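Local atomic coordinates of prolyl oligopeptidase (Novosphingobium capsulatum, PDB entry 1YR2), a protein that probably cleaves oligopeptides after proline, and far less readily after alanine, as a serine endopeptidase of the S9A family. Residues W246-R249 with L250-Q254; M604-F607 with D608-A612. All coordinates share one frame; numbering follows the deposited sequence.

Two turns of one chain, far apart in the fold, illustrate how a connection between regular elements is closed by contacts between near neighbours in sequence. Following the chain from its N terminus, contact 1 comes first: 246-249 ends strand 244-249 of a four-stranded propeller blade, and 250-254 opens the connection to strand 258-261. It closes the type II turn Arg249-Thr252 and, through Asp204, meets the preceding blade. Contact 2 lies later, in the alpha/beta-hydrolase part, between strand 594-598 and helix 617-620; it closes a 3-10 turn and, through Glu65, meets a loop near the N terminus. Contacts 1 and 2 are in series, neither nested nor crossing, with their centres about 55 Å apart.

Contact 1 (W246-R249 with L250-Q254); sequences WLHR and LGTPQ
Two first torsions bring His248 and Thr252 together: the imidazole swings anti to the backbone N (chi1 177°), while OG1 of Thr252 sits between its own backbone N and carbonyl carbon (chi1 63°). The ring presents His248 CE1 to the turn, in plane and edge-on, 3.0 Å from Thr252 O. Thr252 OG1, for its part, reaches back and donates to Arg249 O at 2.7 Å. Arg249 O also receives the turn's backbone bond from Thr252 N at 3.3 Å, so two donors from one residue grip one oxygen. Arg249 to Thr252 form a type II beta turn, and Gly251, at its third position, has backbone angles at which a side chain would press on the preceding carbonyl. A water completes the closure, accepting from Arg249 N and donating to Thr252 OG1 at 2.6 Å.

The buried imidazole is held at both nitrogens, ND1 by Asp257 and NE2 by Asp204, the latter on strand 204-210 of the preceding propeller blade. Asp204 also takes Gly251 N, so one carboxylate serves ring and turn together. A leucine in place of His248 would probably leave Asp257 and Asp204 without their ring partner and the turn less firmly fixed against the neighbouring blade. With a carboxylate at each nitrogen, the imidazole is likely to favour the protonated form, and its polarised CE1-H would then suit the carbonyl oxygen it faces.

Contact 2 (M604-F607 with D608-A612); sequences MLRF and DQFTA
Gln609 folds back over Arg606, and its side chain can be followed outward atom by atom. Gln609 CB lies 3.3 Å from Arg606 O and, on another side, over the centre of the Phe610 ring. Gln609 CG, placed anti to its own carbonyl carbon, comes within 3.2 Å of Arg606 O and also packs against Arg606 CB; it stands over the centre of the guanidinium face as well. A bend at chi2 (-92°) then turns the amide so that its plane and that of the guanidinium are only 22° apart, stacked, with Gln609 CD 4.1 Å from Arg606 NH1. At the tip, Gln609 NE2 lies 3.8 Å from Arg606 NH1 and gives a weak bond to a water, which itself donates to Leu605 O and, at 2.6 Å, to Asp608 OD1.

Beneath the side chain runs a short 3-10 turn, within the long connection that follows strand 594-598 of the alpha/beta-hydrolase sheet. Gln609 N donates to Arg606 O at 3.0 Å with an N-H...O angle of 162°, approaching from well above the carbonyl plane. Phe610 CE2 also comes to Arg606 O, 3.1 Å away, while the ring edge is turned to Phe607 O.

On the other side of the turn, Asp608 CB rests over the Phe607 ring in a CH-pi contact, 4.2 Å from the centroid. Tyr620 of helix 617-620 meets this ring edge-to-face. The two charged residues have their salt bridges outside the turn: Asp608 OD2 pairs with Arg614, and Arg606 NE with Glu65, far earlier in the chain.

Contact 1 (W246-R249 with L250-Q254)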
# COMPACT_ATOMS: atom_id res chain seq x y z
N TRP A 246 3.75 -8.62 -31.67
CA TRP A 246 4.53 -9.50 -32.54
C TRP A 246 4.87 -10.82 -31.86
O TRP A 246 4.81 -10.93 -30.62
CB TRP A 246 5.84 -8.83 -32.91
CG TRP A 246 5.71 -7.60 -33.69
CD1 TRP A 246 5.25 -6.36 -33.25
CD2 TRP A 246 6.06 -7.42 -35.07
NE1 TRP A 246 5.30 -5.45 -34.29
CE2 TRP A 246 5.81 -6.06 -35.40
CE3 TRP A 246 6.57 -8.29 -36.08
CZ2 TRP A 246 6.04 -5.55 -36.69
CZ3 TRP A 246 6.79 -7.78 -37.33
CH2 TRP A 246 6.52 -6.42 -37.64
N LEU A 247 5.27 -11.80 -32.68
CA LEU A 247 5.67 -13.13 -32.24
C LEU A 247 7.12 -13.31 -32.64
O LEU A 247 7.48 -13.18 -33.82
CB LEU A 247 4.81 -14.23 -32.87
CG LEU A 247 5.12 -15.68 -32.49
CD1 LEU A 247 4.74 -15.88 -31.01
CD2 LEU A 247 4.38 -16.65 -33.37
N HIS A 248 7.95 -13.60 -31.66
CA HIS A 248 9.33 -13.95 -31.92
C HIS A 248 9.54 -15.46 -31.83
O HIS A 248 9.24 -16.07 -30.79
CB HIS A 248 10.28 -13.27 -30.93
CG HIS A 248 11.71 -13.66 -31.13
ND1 HIS A 248 12.39 -13.36 -32.29
CD2 HIS A 248 12.57 -14.36 -30.35
CE1 HIS A 248 13.62 -13.83 -32.20
NE2 HIS A 248 13.76 -14.46 -31.05
N ARG A 249 10.15 -16.02 -32.87
CA ARG A 249 10.55 -17.45 -32.83
C ARG A 249 12.00 -17.63 -32.42
O ARG A 249 12.89 -17.00 -32.94
CB ARG A 249 10.24 -18.12 -34.17
CG ARG A 249 8.70 -18.29 -34.36
CD ARG A 249 8.34 -19.01 -35.65
NE ARG A 249 6.90 -19.17 -35.81
CZ ARG A 249 6.13 -18.33 -36.47
NH1 ARG A 249 6.62 -17.23 -37.04
NH2 ARG A 249 4.85 -18.59 -36.57
N LEU A 250 12.23 -18.47 -31.43
CA LEU A 250 13.52 -18.49 -30.79
C LEU A 250 14.51 -19.06 -31.80
O LEU A 250 14.16 -19.94 -32.54
CB LEU A 250 13.47 -19.32 -29.51
CG LEU A 250 13.16 -18.65 -28.17
CD1 LEU A 250 14.26 -17.66 -27.83
CD2 LEU A 250 11.77 -17.97 -28.14
N GLY A 251 15.73 -18.52 -31.84
CA GLY A 251 16.75 -18.91 -32.81
C GLY A 251 16.72 -18.19 -34.15
O GLY A 251 17.40 -18.56 -35.10
N THR A 252 15.87 -17.18 -34.26
CA THR A 252 15.83 -16.36 -35.46
C THR A 252 16.08 -14.92 -35.05
O THR A 252 15.95 -14.57 -33.88
CB THR A 252 14.49 -16.48 -36.19
OG1 THR A 252 13.43 -15.99 -35.35
CG2 THR A 252 14.10 -17.94 -36.43
N PRO A 253 16.45 -14.08 -36.00
CA PRO A 253 16.59 -12.66 -35.73
C PRO A 253 15.22 -12.02 -35.54
O PRO A 253 14.19 -12.52 -36.03
CB PRO A 253 17.31 -12.11 -36.97
CG PRO A 253 17.16 -13.13 -38.01
CD PRO A 253 16.79 -14.41 -37.39
N GLN A 254 15.23 -10.90 -34.84
CA GLN A 254 13.99 -10.15 -34.63
C GLN A 254 13.37 -9.73 -35.95
O GLN A 254 12.14 -9.58 -36.05
CB GLN A 254 14.25 -8.92 -33.74
CG GLN A 254 12.97 -8.10 -33.44
CD GLN A 254 13.19 -7.04 -32.39
OE1 GLN A 254 14.34 -6.60 -32.17
NE2 GLN A 254 12.11 -6.65 -31.70
O HOH W 1 11.17 -14.67 -35.22

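Contact 2 (M604-F607 with D608-A612)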
# COMPACT_ATOMS: atom_id res chain seq x y z
N MET A 604 -6.49 25.57 7.10
CA MET A 604 -7.52 25.10 6.18
C MET A 604 -8.24 26.24 5.50
O MET A 604 -9.12 26.00 4.66
CB MET A 604 -8.51 24.25 6.97
CG MET A 604 -7.94 22.93 7.46
SD MET A 604 -7.33 21.86 6.13
CE MET A 604 -8.77 21.62 5.15
N LEU A 605 -7.90 27.47 5.86
CA LEU A 605 -8.44 28.63 5.16
C LEU A 605 -7.55 29.04 3.99
O LEU A 605 -8.04 29.75 3.11
CB LEU A 605 -8.63 29.82 6.12
CG LEU A 605 -9.49 29.55 7.34
CD1 LEU A 605 -9.68 30.90 8.11
CD2 LEU A 605 -10.78 28.95 6.95
N ARG A 606 -6.28 28.62 4.02
CA ARG A 606 -5.30 29.03 3.02
C ARG A 606 -4.62 27.86 2.28
O ARG A 606 -3.65 28.07 1.55
CB ARG A 606 -4.25 29.92 3.70
CG ARG A 606 -4.77 31.27 4.11
CD ARG A 606 -3.75 32.11 4.86
NE ARG A 606 -2.57 32.42 4.04
CZ ARG A 606 -2.56 33.29 3.04
NH1 ARG A 606 -3.63 33.96 2.68
NH2 ARG A 606 -1.44 33.50 2.39
N PHE A 607 -5.13 26.65 2.43
CA PHE A 607 -4.45 25.45 1.88
C PHE A 607 -4.34 25.50 0.35
O PHE A 607 -3.34 25.06 -0.23
CB PHE A 607 -5.16 24.17 2.29
CG PHE A 607 -6.48 23.97 1.62
CD1 PHE A 607 -6.53 23.38 0.38
CD2 PHE A 607 -7.66 24.35 2.22
CE1 PHE A 607 -7.72 23.20 -0.26
CE2 PHE A 607 -8.84 24.18 1.58
CZ PHE A 607 -8.86 23.63 0.31
N ASP A 608 -5.31 26.13 -0.27
CA ASP A 608 -5.33 26.24 -1.72
C ASP A 608 -4.48 27.38 -2.31
O ASP A 608 -4.47 27.56 -3.53
CB ASP A 608 -6.76 26.31 -2.22
CG ASP A 608 -7.43 27.64 -1.91
OD1 ASP A 608 -7.10 28.31 -0.89
OD2 ASP A 608 -8.36 28.03 -2.63
N GLN A 609 -3.76 28.11 -1.47
CA GLN A 609 -2.87 29.18 -1.90
C GLN A 609 -1.49 28.66 -2.21
O GLN A 609 -0.64 29.42 -2.63
CB GLN A 609 -2.69 30.24 -0.80
CG GLN A 609 -3.98 30.74 -0.14
CD GLN A 609 -4.58 31.95 -0.79
OE1 GLN A 609 -4.07 32.44 -1.79
NE2 GLN A 609 -5.66 32.46 -0.21
N PHE A 610 -1.23 27.38 -1.95
CA PHE A 610 0.13 26.87 -2.09
C PHE A 610 0.25 25.77 -3.11
O PHE A 610 -0.75 25.13 -3.50
CB PHE A 610 0.70 26.44 -0.74
CG PHE A 610 0.55 27.48 0.32
CD1 PHE A 610 1.43 28.56 0.39
CD2 PHE A 610 -0.49 27.40 1.24
CE1 PHE A 610 1.27 29.52 1.36
CE2 PHE A 610 -0.63 28.36 2.22
CZ PHE A 610 0.25 29.41 2.28
N THR A 611 1.50 25.60 -3.59
CA THR A 611 1.86 24.58 -4.56
C THR A 611 0.60 23.94 -5.18
O THR A 611 -0.12 24.57 -5.93
CB THR A 611 2.77 23.50 -3.85
OG1 THR A 611 2.09 22.88 -2.72
CG2 THR A 611 4.04 24.17 -3.26
N ALA A 612 0.30 22.79 -4.59
CA ALA A 612 -0.48 21.68 -5.01
C ALA A 612 -1.84 21.59 -4.29
O ALA A 612 -2.63 20.66 -4.54
CB ALA A 612 0.32 20.44 -4.56
O HOH W 2 -7.55 30.51 0.41